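PDB 4FGM: aminopeptidase N family protein from Idiomarina loihiensis L2TR, which binds a zinc ion and probably acts as an M61-family metallo-aminopeptidase, removing residues from the N-termini of peptides. Local coordinates for residues 51-56 and 70-75; 30-35 and 158-163; 41-46 and 295-300; 88-93 and 98-103. All coordinates share one frame; numbering follows the deposited sequence.

The four contacts illustrate how a mostly beta N-terminal domain is built and then joined to a metalloprotease domain. Along the chain, contacts 1 and 4 come in series, and both lie inside the loops closed by contacts 2 and 3, which cross. Contacts 1 and 2 have centres about 15 Å apart and are tied through neighbouring strands 30-32 and 71-74. Contact 4 lies about 24 Å from contact 1, centre to centre, and the adjacent strands 53-57 and 81-91 link them. Contact 3, its centre about 14 Å from that of contact 2, brings in segment 295-300 from the M61 peptidase region, where Glu295 forms a salt bridge with Arg71.

Contact 1: 51-56 and 70-75; sequences IGLHAE and NRWQLA
Leu53 and Trp72 meet as an isobutyl group laid on an indole, while Ala55 and Leu74 form a second apolar pair further along. From CB, which heads toward segment 70-75, the Leu53 chain runs with CG anti to the backbone N (chi1 -178°), which sends CG, and with it the two methyls, toward the indole. CD1 stands over the five-membered ring of Trp72, 4.1 Å from its centroid and 10° off the ring normal, a clear CH-pi contact. CD2 lies over the same face, 3.9 Å from Trp72 CD1. Two residues on, Ala55 CB touches Leu74 CD2 at 3.7 Å. Strands 53-57, 60-68 and 71-74 follow one another as antiparallel neighbours in the M61 N-terminal domain, and the outer two meet here through side chains. Val64 of the middle strand, Val83 and Tyr85 of strand 81-91, and Leu113 also pack on Leu53. Apart from the CH-pi placement, the contact depends on fit and burial rather than on hydrogen bonds.

Contact 2: 30-35 and 158-163; sequences ELWLPN and DNYDAL
Pro34 and Tyr160 touch through side chains alone, because the backbones stay well separated: the closest CA atoms, those of Pro34 and Asp161, are 10.5 Å apart. Tyr160 extends its ring away from its own backbone nitrogen (chi1 -171°) and across the interval, this ring and that of Pro34 coming from opposite directions. Pro34 CG lies at the edge of the tyrosine ring, near its plane, 4.0 Å from Tyr160 CE2. Closer still, Pro34 CD is 3.2 Å from Tyr160 OH, a hydroxyl that is hydrogen-bonded to the carbonyl oxygen of Cys112. Trp32 contributes a T-shaped partner, with the edge of Tyr160 turned to the face of the indole's six-membered ring; the centroids are 5.8 Å apart and the planes stand at 63°. Tyr160 is the first residue of the short helix 160-163, and Asn159 is its N-cap: Asn159 OD1 accepts from Ala162 N at 2.9 Å. The tyrosine therefore leaves from a capped first turn and bridges to the end of strand 30-32 in the M61 N-terminal domain. Ala114 of strand 114-115 packs on both Trp32 and Tyr160. One residue into the helix, Asp161 makes a salt bridge with Arg240.

Contact 3: 41-46 and 295-300; sequences YLIRDF and EKESYT
Ile43 lies over two flat groups of segment 295-300, the carboxylate of Glu297 and the peptide unit between Lys296 and Glu297. Its CG1 sits above one face of the carboxylate, 3.7 Å from Glu297 OE2. Its CD1 lies over a face of the peptide, 3.9 Å from Lys296 C. Within segment 41-46, one face of the Arg44 guanidinium carries Leu42 CD2 toward its rim, and Arg44 CB covers the rim of one face of the Phe46 ring. The Glu297 side chain, bent at chi2 (85°), crosses that of Ile43 at about a right angle. Both segments are loops. The first follows Gly39 and Ser40 of the maleic acid pocket, and the second lies between the helix bearing zinc ligands His273 and His277 and the third ligand, Glu307; here the M61 N-terminal domain meets the peptidase domain. Cut back to an alanine, Ile43 would probably leave the Lys296-Glu297 peptide without its apolar cover and the Glu297 carboxylate freer to turn. Arg44 NH1 is hydrogen-bonded to Ser40 OG, and Asn35 ND2 is hydrogen-bonded to the carbonyl oxygen of Glu295.

Contact 4: 88-93 and 98-103; sequences YAWDLS and YLDQFQ
Tyr98 is sandwiched between Trp90 and Leu92. On one face lies the six-membered ring of Trp90, offset so that the rings barely overlap, with planes at 23° and Trp90 CZ3 3.4 Å from Tyr98 CZ. Over the opposite face Leu92 CD2 makes a CH-pi contact, 4.0 Å from the ring centroid. Asp100 fixes the ring's far end, as Tyr98 OH donates to Asp100 OD2 at 2.6 Å from above the carboxylate plane. Asp100 is positioned in turn: OD1 accepts from Phe102 N, an Asx turn, and from Gln103 N, making an Asx motif. With a leucine at Tyr98 the ring is gone: Asp100 OD2 would probably lack its hydroxyl partner and Trp90 be freer to turn. In the backbone, Leu99 N donates to Ala89 O at 2.9 Å, and Trp90 and Tyr98 form an antiparallel non-hydrogen-bonded pair. Strands 81-91 and 97-99 form a beta hairpin; strand 15-22 packs Phe16 on Ala89 and Leu99, His14 stacks on Trp90, and strand 222-230 touches Leu92 through Met228 and Val230.

Contact 1: 51-56 and 70-75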
loop_
_atom_site.group_PDB
_atom_site.type_symbol
_atom_site.label_atom_id
_atom_site.label_comp_id
_atom_site.label_asym_id
_atom_site.label_seq_id
_atom_site.Cartn_x
_atom_site.Cartn_y
_atom_site.Cartn_z
ATOM N N ILE A 51 19.093 12.472 16.566
ATOM C CA ILE A 51 19.416 13.535 17.511
ATOM C C ILE A 51 20.629 13.257 18.400
ATOM O O ILE A 51 20.839 12.127 18.861
ATOM C CB ILE A 51 18.198 13.793 18.435
ATOM C CG1 ILE A 51 16.999 14.225 17.597
ATOM C CG2 ILE A 51 18.521 14.848 19.476
ATOM C CD1 ILE A 51 15.689 14.244 18.375
ATOM N N GLY A 52 21.402 14.316 18.645
ATOM C CA GLY A 52 22.579 14.248 19.494
ATOM C C GLY A 52 23.573 13.152 19.172
ATOM O O GLY A 52 23.996 12.415 20.061
ATOM N N LEU A 53 23.957 13.042 17.908
ATOM C CA LEU A 53 24.911 12.011 17.518
ATOM C C LEU A 53 26.334 12.408 17.908
ATOM O O LEU A 53 26.730 13.559 17.746
ATOM C CB LEU A 53 24.832 11.764 16.002
ATOM C CG LEU A 53 25.719 10.671 15.389
ATOM C CD1 LEU A 53 25.013 10.027 14.212
ATOM C CD2 LEU A 53 27.050 11.260 14.950
ATOM N N HIS A 54 27.080 11.461 18.466
ATOM C CA HIS A 54 28.473 11.697 18.825
ATOM C C HIS A 54 29.218 10.371 18.705
ATOM O O HIS A 54 28.596 9.315 18.570
ATOM C CB HIS A 54 28.610 12.301 20.229
ATOM C CG HIS A 54 28.002 11.480 21.316
ATOM N ND1 HIS A 54 26.640 11.403 21.521
ATOM C CD2 HIS A 54 28.568 10.719 22.282
ATOM C CE1 HIS A 54 26.396 10.637 22.567
ATOM N NE2 HIS A 54 27.550 10.208 23.049
ATOM N N ALA A 55 30.542 10.411 18.729
ATOM C CA ALA A 55 31.312 9.183 18.571
ATOM C C ALA A 55 32.407 9.049 19.599
ATOM O O ALA A 55 32.806 10.027 20.230
ATOM C CB ALA A 55 31.911 9.131 17.187
ATOM N N GLU A 56 32.900 7.829 19.759
ATOM C CA GLU A 56 33.962 7.582 20.721
ATOM C C GLU A 56 34.815 6.414 20.269
ATOM O O GLU A 56 34.332 5.496 19.603
ATOM C CB GLU A 56 33.378 7.283 22.103
ATOM C CG GLU A 56 32.726 5.918 22.205
ATOM C CD GLU A 56 32.411 5.524 23.631
ATOM O OE1 GLU A 56 33.315 5.623 24.487
ATOM O OE2 GLU A 56 31.266 5.101 23.893
ATOM N N ASN A 70 21.892 13.519 5.336
ATOM C CA ASN A 70 21.846 12.152 5.841
ATOM C C ASN A 70 23.215 11.466 5.900
ATOM O O ASN A 70 23.291 10.238 5.909
ATOM C CB ASN A 70 20.948 11.332 4.929
ATOM C CG ASN A 70 21.630 10.994 3.627
ATOM O OD1 ASN A 70 22.352 11.820 3.068
ATOM N ND2 ASN A 70 21.411 9.785 3.134
ATOM N N ARG A 71 24.293 12.238 5.943
ATOM C CA ARG A 71 25.616 11.632 5.956
ATOM C C ARG A 71 26.578 12.265 6.952
ATOM O O ARG A 71 26.672 13.493 7.056
ATOM C CB ARG A 71 26.208 11.679 4.537
ATOM C CG ARG A 71 27.497 10.875 4.335
ATOM C CD ARG A 71 27.880 10.801 2.855
ATOM N NE ARG A 71 26.942 9.990 2.083
ATOM C CZ ARG A 71 27.111 8.702 1.813
ATOM N NH1 ARG A 71 28.191 8.070 2.240
ATOM N NH2 ARG A 71 26.184 8.040 1.138
ATOM N N TRP A 72 27.283 11.408 7.689
ATOM C CA TRP A 72 28.259 11.855 8.674
ATOM C C TRP A 72 29.646 11.325 8.322
ATOM O O TRP A 72 29.775 10.285 7.667
ATOM C CB TRP A 72 27.869 11.359 10.071
ATOM C CG TRP A 72 26.706 12.072 10.682
ATOM C CD1 TRP A 72 26.751 13.097 11.579
ATOM C CD2 TRP A 72 25.323 11.821 10.427
ATOM N NE1 TRP A 72 25.477 13.501 11.904
ATOM C CE2 TRP A 72 24.581 12.731 11.210
ATOM C CE3 TRP A 72 24.636 10.910 9.616
ATOM C CZ2 TRP A 72 23.187 12.762 11.203
ATOM C CZ3 TRP A 72 23.249 10.939 9.608
ATOM C CH2 TRP A 72 22.539 11.860 10.400
ATOM N N GLN A 73 30.678 12.046 8.760
ATOM C CA GLN A 73 32.059 11.637 8.511
ATOM C C GLN A 73 32.822 11.592 9.836
ATOM O O GLN A 73 32.857 12.581 10.578
ATOM C CB GLN A 73 32.741 12.604 7.546
ATOM C CG GLN A 73 34.108 12.128 7.074
ATOM C CD GLN A 73 34.717 13.040 6.021
ATOM O OE1 GLN A 73 34.995 14.213 6.277
ATOM N NE2 GLN A 73 34.928 12.501 4.828
ATOM N N LEU A 74 33.418 10.436 10.123
ATOM C CA LEU A 74 34.167 10.213 11.361
ATOM C C LEU A 74 35.642 10.558 11.235
ATOM O O LEU A 74 36.232 10.420 10.162
ATOM C CB LEU A 74 34.075 8.742 11.783
ATOM C CG LEU A 74 32.747 8.116 12.197
ATOM C CD1 LEU A 74 32.906 6.606 12.221
ATOM C CD2 LEU A 74 32.313 8.644 13.564
ATOM N N ALA A 75 36.240 10.998 12.337
ATOM C CA ALA A 75 37.663 11.299 12.331
ATOM C C ALA A 75 38.352 9.930 12.275
ATOM O O ALA A 75 37.752 8.911 12.636
ATOM C CB ALA A 75 38.052 12.042 13.598
#

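Contact 2: 30-35 and 158-163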
loop_
_atom_site.group_PDB
_atom_site.type_symbol
_atom_site.label_atom_id
_atom_site.label_comp_id
_atom_site.label_asym_id
_atom_site.label_seq_id
_atom_site.Cartn_x
_atom_site.Cartn_y
_atom_site.Cartn_z
ATOM N N GLU A 30 32.555 7.158 6.541
ATOM C CA GLU A 30 31.267 7.829 6.427
ATOM C C GLU A 30 30.111 6.936 6.859
ATOM O O GLU A 30 30.148 5.720 6.689
ATOM C CB GLU A 30 31.028 8.307 4.988
ATOM C CG GLU A 30 31.953 9.434 4.553
ATOM C CD GLU A 30 31.735 9.852 3.110
ATOM O OE1 GLU A 30 30.876 9.251 2.426
ATOM O OE2 GLU A 30 32.430 10.789 2.663
ATOM N N LEU A 31 29.087 7.570 7.418
ATOM C CA LEU A 31 27.883 6.889 7.876
ATOM C C LEU A 31 26.716 7.591 7.176
ATOM O O LEU A 31 26.698 8.824 7.074
ATOM C CB LEU A 31 27.740 7.042 9.396
ATOM C CG LEU A 31 28.968 6.692 10.245
ATOM C CD1 LEU A 31 28.764 7.149 11.681
ATOM C CD2 LEU A 31 29.216 5.205 10.181
ATOM N N TRP A 32 25.756 6.819 6.676
ATOM C CA TRP A 32 24.610 7.419 6.008
ATOM C C TRP A 32 23.294 6.713 6.324
ATOM O O TRP A 32 23.275 5.546 6.738
ATOM C CB TRP A 32 24.815 7.454 4.486
ATOM C CG TRP A 32 24.981 6.103 3.848
ATOM C CD1 TRP A 32 26.146 5.419 3.684
ATOM C CD2 TRP A 32 23.947 5.273 3.301
ATOM N NE1 TRP A 32 25.908 4.215 3.067
ATOM C CE2 TRP A 32 24.565 4.098 2.819
ATOM C CE3 TRP A 32 22.555 5.408 3.170
ATOM C CZ2 TRP A 32 23.846 3.059 2.218
ATOM C CZ3 TRP A 32 21.835 4.371 2.569
ATOM C CH2 TRP A 32 22.486 3.212 2.101
ATOM N N LEU A 33 22.193 7.436 6.131
ATOM C CA LEU A 33 20.874 6.884 6.390
ATOM C C LEU A 33 20.013 6.977 5.136
ATOM O O LEU A 33 20.012 7.994 4.436
ATOM C CB LEU A 33 20.199 7.636 7.536
ATOM C CG LEU A 33 18.979 6.915 8.113
ATOM C CD1 LEU A 33 19.467 5.675 8.856
ATOM C CD2 LEU A 33 18.200 7.840 9.059
ATOM N N PRO A 34 19.274 5.910 4.829
ATOM C CA PRO A 34 18.415 5.910 3.644
ATOM C C PRO A 34 17.500 7.132 3.635
ATOM O O PRO A 34 17.035 7.563 4.689
ATOM C CB PRO A 34 17.624 4.613 3.793
ATOM C CG PRO A 34 18.576 3.714 4.518
ATOM C CD PRO A 34 19.162 4.642 5.566
ATOM N N ASN A 35 17.246 7.692 2.454
ATOM C CA ASN A 35 16.364 8.842 2.363
ATOM C C ASN A 35 14.938 8.415 2.030
ATOM O O ASN A 35 14.028 9.241 1.993
ATOM C CB ASN A 35 16.892 9.852 1.346
ATOM C CG ASN A 35 18.070 10.626 1.876
ATOM O OD1 ASN A 35 18.087 11.007 3.043
ATOM N ND2 ASN A 35 19.061 10.872 1.026
ATOM N N ASP A 158 21.968 -10.823 7.074
ATOM C CA ASP A 158 23.122 -11.064 6.218
ATOM C C ASP A 158 23.838 -9.801 5.753
ATOM O O ASP A 158 25.030 -9.832 5.460
ATOM C CB ASP A 158 22.716 -11.906 5.006
ATOM C CG ASP A 158 22.255 -13.302 5.395
ATOM O OD1 ASP A 158 22.646 -13.777 6.483
ATOM O OD2 ASP A 158 21.516 -13.930 4.609
ATOM N N ASN A 159 23.121 -8.686 5.701
ATOM C CA ASN A 159 23.704 -7.418 5.256
ATOM C C ASN A 159 22.756 -6.247 5.537
ATOM O O ASN A 159 21.604 -6.448 5.933
ATOM C CB ASN A 159 24.008 -7.485 3.760
ATOM C CG ASN A 159 22.829 -7.989 2.959
ATOM O OD1 ASN A 159 21.723 -7.454 3.065
ATOM N ND2 ASN A 159 23.056 -9.024 2.156
ATOM N N TYR A 160 23.234 -5.026 5.324
ATOM C CA TYR A 160 22.416 -3.854 5.587
ATOM C C TYR A 160 21.061 -3.912 4.882
ATOM O O TYR A 160 20.037 -3.556 5.467
ATOM C CB TYR A 160 23.144 -2.578 5.176
ATOM C CG TYR A 160 22.427 -1.330 5.630
ATOM C CD1 TYR A 160 22.398 -0.973 6.983
ATOM C CD2 TYR A 160 21.742 -0.525 4.725
ATOM C CE1 TYR A 160 21.702 0.154 7.420
ATOM C CE2 TYR A 160 21.040 0.605 5.152
ATOM C CZ TYR A 160 21.025 0.935 6.501
ATOM O OH TYR A 160 20.315 2.024 6.941
ATOM N N ASP A 161 21.058 -4.363 3.630
ATOM C CA ASP A 161 19.831 -4.457 2.850
ATOM C C ASP A 161 18.802 -5.336 3.542
ATOM O O ASP A 161 17.605 -5.041 3.531
ATOM C CB ASP A 161 20.114 -5.029 1.465
ATOM C CG ASP A 161 18.862 -5.126 0.617
ATOM O OD1 ASP A 161 18.369 -4.077 0.153
ATOM O OD2 ASP A 161 18.363 -6.253 0.428
ATOM N N ALA A 162 19.271 -6.425 4.137
ATOM C CA ALA A 162 18.375 -7.333 4.834
ATOM C C ALA A 162 17.936 -6.680 6.139
ATOM O O ALA A 162 16.764 -6.734 6.509
ATOM C CB ALA A 162 19.073 -8.654 5.110
ATOM N N LEU A 163 18.880 -6.046 6.824
ATOM C CA LEU A 163 18.593 -5.385 8.089
ATOM C C LEU A 163 17.403 -4.433 8.004
ATOM O O LEU A 163 16.511 -4.452 8.856
ATOM C CB LEU A 163 19.813 -4.592 8.559
ATOM C CG LEU A 163 19.610 -3.753 9.827
ATOM C CD1 LEU A 163 19.527 -4.675 11.040
ATOM C CD2 LEU A 163 20.769 -2.780 9.991
#

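Contact 3: 41-46 and 295-300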
loop_
_atom_site.group_PDB
_atom_site.type_symbol
_atom_site.label_atom_id
_atom_site.label_comp_id
_atom_site.label_asym_id
_atom_site.label_seq_id
_atom_site.Cartn_x
_atom_site.Cartn_y
_atom_site.Cartn_z
ATOM N N TYR A 41 7.610 4.657 -2.442
ATOM C CA TYR A 41 8.354 5.554 -3.308
ATOM C C TYR A 41 8.153 7.040 -3.113
ATOM O O TYR A 41 7.584 7.723 -3.962
ATOM C CB TYR A 41 8.087 5.134 -4.754
ATOM C CG TYR A 41 8.123 3.619 -4.879
ATOM C CD1 TYR A 41 9.319 2.917 -4.697
ATOM C CD2 TYR A 41 6.948 2.885 -5.058
ATOM C CE1 TYR A 41 9.342 1.521 -4.684
ATOM C CE2 TYR A 41 6.959 1.493 -5.043
ATOM C CZ TYR A 41 8.160 0.820 -4.855
ATOM O OH TYR A 41 8.174 -0.555 -4.827
ATOM N N LEU A 42 8.653 7.526 -1.980
ATOM C CA LEU A 42 8.592 8.937 -1.620
ATOM C C LEU A 42 9.804 9.282 -0.749
ATOM O O LEU A 42 10.061 8.632 0.273
ATOM C CB LEU A 42 7.302 9.248 -0.854
ATOM C CG LEU A 42 7.137 10.712 -0.416
ATOM C CD1 LEU A 42 6.983 11.614 -1.649
ATOM C CD2 LEU A 42 5.927 10.846 0.494
ATOM N N ILE A 43 10.559 10.294 -1.162
ATOM C CA ILE A 43 11.722 10.716 -0.402
ATOM C C ILE A 43 11.180 11.224 0.928
ATOM O O ILE A 43 10.358 12.145 0.950
ATOM C CB ILE A 43 12.473 11.862 -1.114
ATOM C CG1 ILE A 43 13.027 11.374 -2.448
ATOM C CG2 ILE A 43 13.590 12.384 -0.228
ATOM C CD1 ILE A 43 14.014 10.241 -2.321
ATOM N N ARG A 44 11.637 10.633 2.033
ATOM C CA ARG A 44 11.154 11.022 3.352
ATOM C C ARG A 44 12.155 11.626 4.344
ATOM O O ARG A 44 11.769 12.018 5.447
ATOM C CB ARG A 44 10.457 9.827 4.001
ATOM C CG ARG A 44 9.210 9.388 3.263
ATOM C CD ARG A 44 8.410 8.396 4.086
ATOM N NE ARG A 44 6.998 8.461 3.725
ATOM C CZ ARG A 44 6.437 7.688 2.813
ATOM N NH1 ARG A 44 7.176 6.789 2.188
ATOM N NH2 ARG A 44 5.156 7.828 2.510
ATOM N N ASP A 45 13.428 11.690 3.960
ATOM C CA ASP A 45 14.478 12.253 4.808
ATOM C C ASP A 45 14.436 11.824 6.289
ATOM O O ASP A 45 14.419 12.668 7.195
ATOM C CB ASP A 45 14.448 13.783 4.719
ATOM C CG ASP A 45 14.785 14.301 3.321
ATOM O OD1 ASP A 45 15.427 13.565 2.545
ATOM O OD2 ASP A 45 14.425 15.454 2.999
ATOM N N PHE A 46 14.445 10.514 6.531
ATOM C CA PHE A 46 14.408 9.981 7.890
ATOM C C PHE A 46 15.475 10.594 8.805
ATOM O O PHE A 46 15.258 10.760 10.006
ATOM C CB PHE A 46 14.580 8.461 7.866
ATOM C CG PHE A 46 13.499 7.729 7.097
ATOM C CD1 PHE A 46 12.163 7.786 7.509
ATOM C CD2 PHE A 46 13.820 6.964 5.974
ATOM C CE1 PHE A 46 11.177 7.098 6.819
ATOM C CE2 PHE A 46 12.834 6.273 5.281
ATOM C CZ PHE A 46 11.511 6.340 5.706
ATOM N N GLU A 295 19.482 6.846 -1.600
ATOM C CA GLU A 295 19.873 8.215 -1.322
ATOM C C GLU A 295 19.007 9.169 -2.138
ATOM O O GLU A 295 18.830 10.328 -1.773
ATOM C CB GLU A 295 21.340 8.415 -1.725
ATOM C CG GLU A 295 22.040 9.622 -1.117
ATOM C CD GLU A 295 23.013 9.226 -0.014
ATOM O OE1 GLU A 295 23.294 8.016 0.129
ATOM O OE2 GLU A 295 23.511 10.121 0.702
ATOM N N LYS A 296 18.441 8.662 -3.228
ATOM C CA LYS A 296 17.688 9.503 -4.151
ATOM C C LYS A 296 16.551 8.734 -4.830
ATOM O O LYS A 296 16.400 7.526 -4.634
ATOM C CB LYS A 296 18.684 9.975 -5.210
ATOM C CG LYS A 296 18.335 11.194 -6.005
ATOM C CD LYS A 296 19.114 11.170 -7.325
ATOM C CE LYS A 296 20.595 10.862 -7.121
ATOM N NZ LYS A 296 21.244 10.412 -8.392
ATOM N N GLU A 297 15.764 9.436 -5.643
ATOM C CA GLU A 297 14.668 8.793 -6.368
ATOM C C GLU A 297 15.240 7.698 -7.282
ATOM O O GLU A 297 16.304 7.871 -7.882
ATOM C CB GLU A 297 13.903 9.811 -7.228
ATOM C CG GLU A 297 13.128 10.873 -6.444
ATOM C CD GLU A 297 13.977 12.076 -6.051
ATOM O OE1 GLU A 297 15.221 11.991 -6.129
ATOM O OE2 GLU A 297 13.393 13.105 -5.653
ATOM N N SER A 298 14.535 6.573 -7.368
ATOM C CA SER A 298 14.946 5.458 -8.217
ATOM C C SER A 298 13.759 5.203 -9.133
ATOM O O SER A 298 12.747 4.631 -8.727
ATOM C CB SER A 298 15.263 4.213 -7.374
ATOM O OG SER A 298 15.822 3.178 -8.175
ATOM N N TYR A 299 13.902 5.633 -10.377
ATOM C CA TYR A 299 12.838 5.537 -11.361
ATOM C C TYR A 299 12.630 4.196 -12.052
ATOM O O TYR A 299 13.581 3.549 -12.473
ATOM C CB TYR A 299 13.060 6.615 -12.428
ATOM C CG TYR A 299 13.232 8.014 -11.871
ATOM C CD1 TYR A 299 12.129 8.770 -11.475
ATOM C CD2 TYR A 299 14.502 8.582 -11.738
ATOM C CE1 TYR A 299 12.283 10.056 -10.960
ATOM C CE2 TYR A 299 14.666 9.867 -11.226
ATOM C CZ TYR A 299 13.552 10.601 -10.838
ATOM O OH TYR A 299 13.694 11.872 -10.314
ATOM N N THR A 300 11.370 3.797 -12.168
ATOM C CA THR A 300 11.000 2.569 -12.856
ATOM C C THR A 300 9.525 2.661 -13.248
ATOM O O THR A 300 8.688 3.100 -12.460
ATOM C CB THR A 300 11.221 1.304 -11.986
ATOM O OG1 THR A 300 10.822 0.146 -12.733
ATOM C CG2 THR A 300 10.409 1.373 -10.696
#

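Contact 4: 88-93 and 98-103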
loop_
_atom_site.group_PDB
_atom_site.type_symbol
_atom_site.label_atom_id
_atom_site.label_comp_id
_atom_site.label_asym_id
_atom_site.label_seq_id
_atom_site.Cartn_x
_atom_site.Cartn_y
_atom_site.Cartn_z
ATOM N N TYR A 88 14.015 10.170 17.192
ATOM C CA TYR A 88 12.670 10.624 17.553
ATOM C C TYR A 88 11.669 9.803 16.750
ATOM O O TYR A 88 11.684 9.839 15.524
ATOM C CB TYR A 88 12.491 12.106 17.229
ATOM C CG TYR A 88 11.132 12.640 17.622
ATOM C CD1 TYR A 88 10.775 12.780 18.964
ATOM C CD2 TYR A 88 10.202 13.013 16.650
ATOM C CE1 TYR A 88 9.526 13.283 19.329
ATOM C CE2 TYR A 88 8.951 13.518 17.004
ATOM C CZ TYR A 88 8.621 13.653 18.347
ATOM O OH TYR A 88 7.405 14.189 18.700
ATOM N N ALA A 89 10.797 9.077 17.439
ATOM C CA ALA A 89 9.826 8.219 16.776
ATOM C C ALA A 89 8.380 8.548 17.126
ATOM O O ALA A 89 7.812 7.966 18.052
ATOM C CB ALA A 89 10.116 6.759 17.119
ATOM N N TRP A 90 7.783 9.462 16.368
ATOM C CA TRP A 90 6.402 9.858 16.597
ATOM C C TRP A 90 5.600 9.933 15.295
ATOM O O TRP A 90 4.899 10.913 15.038
ATOM C CB TRP A 90 6.352 11.208 17.313
ATOM C CG TRP A 90 5.049 11.463 17.999
ATOM C CD1 TRP A 90 4.291 12.592 17.924
ATOM C CD2 TRP A 90 4.349 10.565 18.865
ATOM N NE1 TRP A 90 3.155 12.453 18.686
ATOM C CE2 TRP A 90 3.165 11.217 19.275
ATOM C CE3 TRP A 90 4.601 9.266 19.328
ATOM C CZ2 TRP A 90 2.244 10.623 20.134
ATOM C CZ3 TRP A 90 3.688 8.675 20.179
ATOM C CH2 TRP A 90 2.516 9.354 20.572
ATOM N N ASP A 91 5.715 8.893 14.476
ATOM C CA ASP A 91 4.986 8.826 13.219
ATOM C C ASP A 91 4.233 7.518 13.132
ATOM O O ASP A 91 4.822 6.483 12.847
ATOM C CB ASP A 91 5.929 8.931 12.022
ATOM C CG ASP A 91 5.219 8.642 10.703
ATOM O OD1 ASP A 91 4.171 9.270 10.424
ATOM O OD2 ASP A 91 5.707 7.782 9.945
ATOM N N LEU A 92 2.929 7.571 13.365
ATOM C CA LEU A 92 2.102 6.376 13.325
ATOM C C LEU A 92 1.841 5.903 11.893
ATOM O O LEU A 92 0.843 6.278 11.278
ATOM C CB LEU A 92 0.786 6.655 14.056
ATOM C CG LEU A 92 -0.059 5.521 14.652
ATOM C CD1 LEU A 92 -1.211 5.195 13.723
ATOM C CD2 LEU A 92 0.816 4.310 14.941
ATOM N N SER A 93 2.761 5.093 11.365
ATOM C CA SER A 93 2.640 4.533 10.019
ATOM C C SER A 93 3.560 3.324 9.910
ATOM O O SER A 93 4.464 3.154 10.718
ATOM C CB SER A 93 3.019 5.560 8.955
ATOM O OG SER A 93 4.413 5.738 8.891
ATOM N N TYR A 98 7.600 4.614 15.630
ATOM C CA TYR A 98 6.652 5.166 16.590
ATOM C C TYR A 98 6.933 4.563 17.958
ATOM O O TYR A 98 7.209 3.368 18.071
ATOM C CB TYR A 98 5.224 4.816 16.136
ATOM C CG TYR A 98 4.121 5.214 17.090
ATOM C CD1 TYR A 98 3.891 4.501 18.271
ATOM C CD2 TYR A 98 3.314 6.317 16.820
ATOM C CE1 TYR A 98 2.884 4.885 19.158
ATOM C CE2 TYR A 98 2.308 6.707 17.697
ATOM C CZ TYR A 98 2.096 5.994 18.863
ATOM O OH TYR A 98 1.113 6.414 19.730
ATOM N N LEU A 99 6.869 5.391 18.996
ATOM C CA LEU A 99 7.114 4.927 20.353
ATOM C C LEU A 99 6.447 5.790 21.426
ATOM O O LEU A 99 6.656 7.000 21.479
ATOM C CB LEU A 99 8.620 4.879 20.634
ATOM C CG LEU A 99 9.022 4.368 22.024
ATOM C CD1 LEU A 99 8.717 2.892 22.108
ATOM C CD2 LEU A 99 10.511 4.626 22.285
ATOM N N ASP A 100 5.620 5.165 22.258
ATOM C CA ASP A 100 4.983 5.852 23.383
ATOM C C ASP A 100 4.890 4.827 24.523
ATOM O O ASP A 100 5.544 3.779 24.448
ATOM C CB ASP A 100 3.612 6.442 23.008
ATOM C CG ASP A 100 2.571 5.390 22.667
ATOM O OD1 ASP A 100 2.821 4.178 22.862
ATOM O OD2 ASP A 100 1.478 5.793 22.212
ATOM N N GLN A 101 4.109 5.097 25.564
ATOM C CA GLN A 101 4.045 4.156 26.679
ATOM C C GLN A 101 3.135 2.955 26.433
ATOM O O GLN A 101 2.948 2.119 27.321
ATOM C CB GLN A 101 3.618 4.863 27.982
ATOM C CG GLN A 101 2.166 5.370 28.017
ATOM C CD GLN A 101 2.000 6.755 27.408
ATOM O OE1 GLN A 101 2.415 7.007 26.278
ATOM N NE2 GLN A 101 1.383 7.661 28.160
ATOM N N PHE A 102 2.583 2.847 25.232
ATOM C CA PHE A 102 1.695 1.725 24.943
ATOM C C PHE A 102 2.263 0.765 23.907
ATOM O O PHE A 102 1.951 -0.425 23.915
ATOM C CB PHE A 102 0.327 2.246 24.482
ATOM C CG PHE A 102 -0.316 3.199 25.457
ATOM C CD1 PHE A 102 -0.766 2.751 26.694
ATOM C CD2 PHE A 102 -0.456 4.549 25.141
ATOM C CE1 PHE A 102 -1.345 3.635 27.614
ATOM C CE2 PHE A 102 -1.031 5.443 26.045
ATOM C CZ PHE A 102 -1.480 4.987 27.287
ATOM N N GLN A 103 3.100 1.274 23.010
ATOM C CA GLN A 103 3.673 0.411 21.984
ATOM C C GLN A 103 4.880 1.038 21.302
ATOM O O GLN A 103 5.174 2.221 21.481
ATOM C CB GLN A 103 2.608 0.071 20.931
ATOM C CG GLN A 103 2.299 1.204 19.939
ATOM C CD GLN A 103 1.094 0.908 19.048
ATOM O OE1 GLN A 103 0.878 -0.231 18.613
ATOM N NE2 GLN A 103 0.307 1.938 18.766
#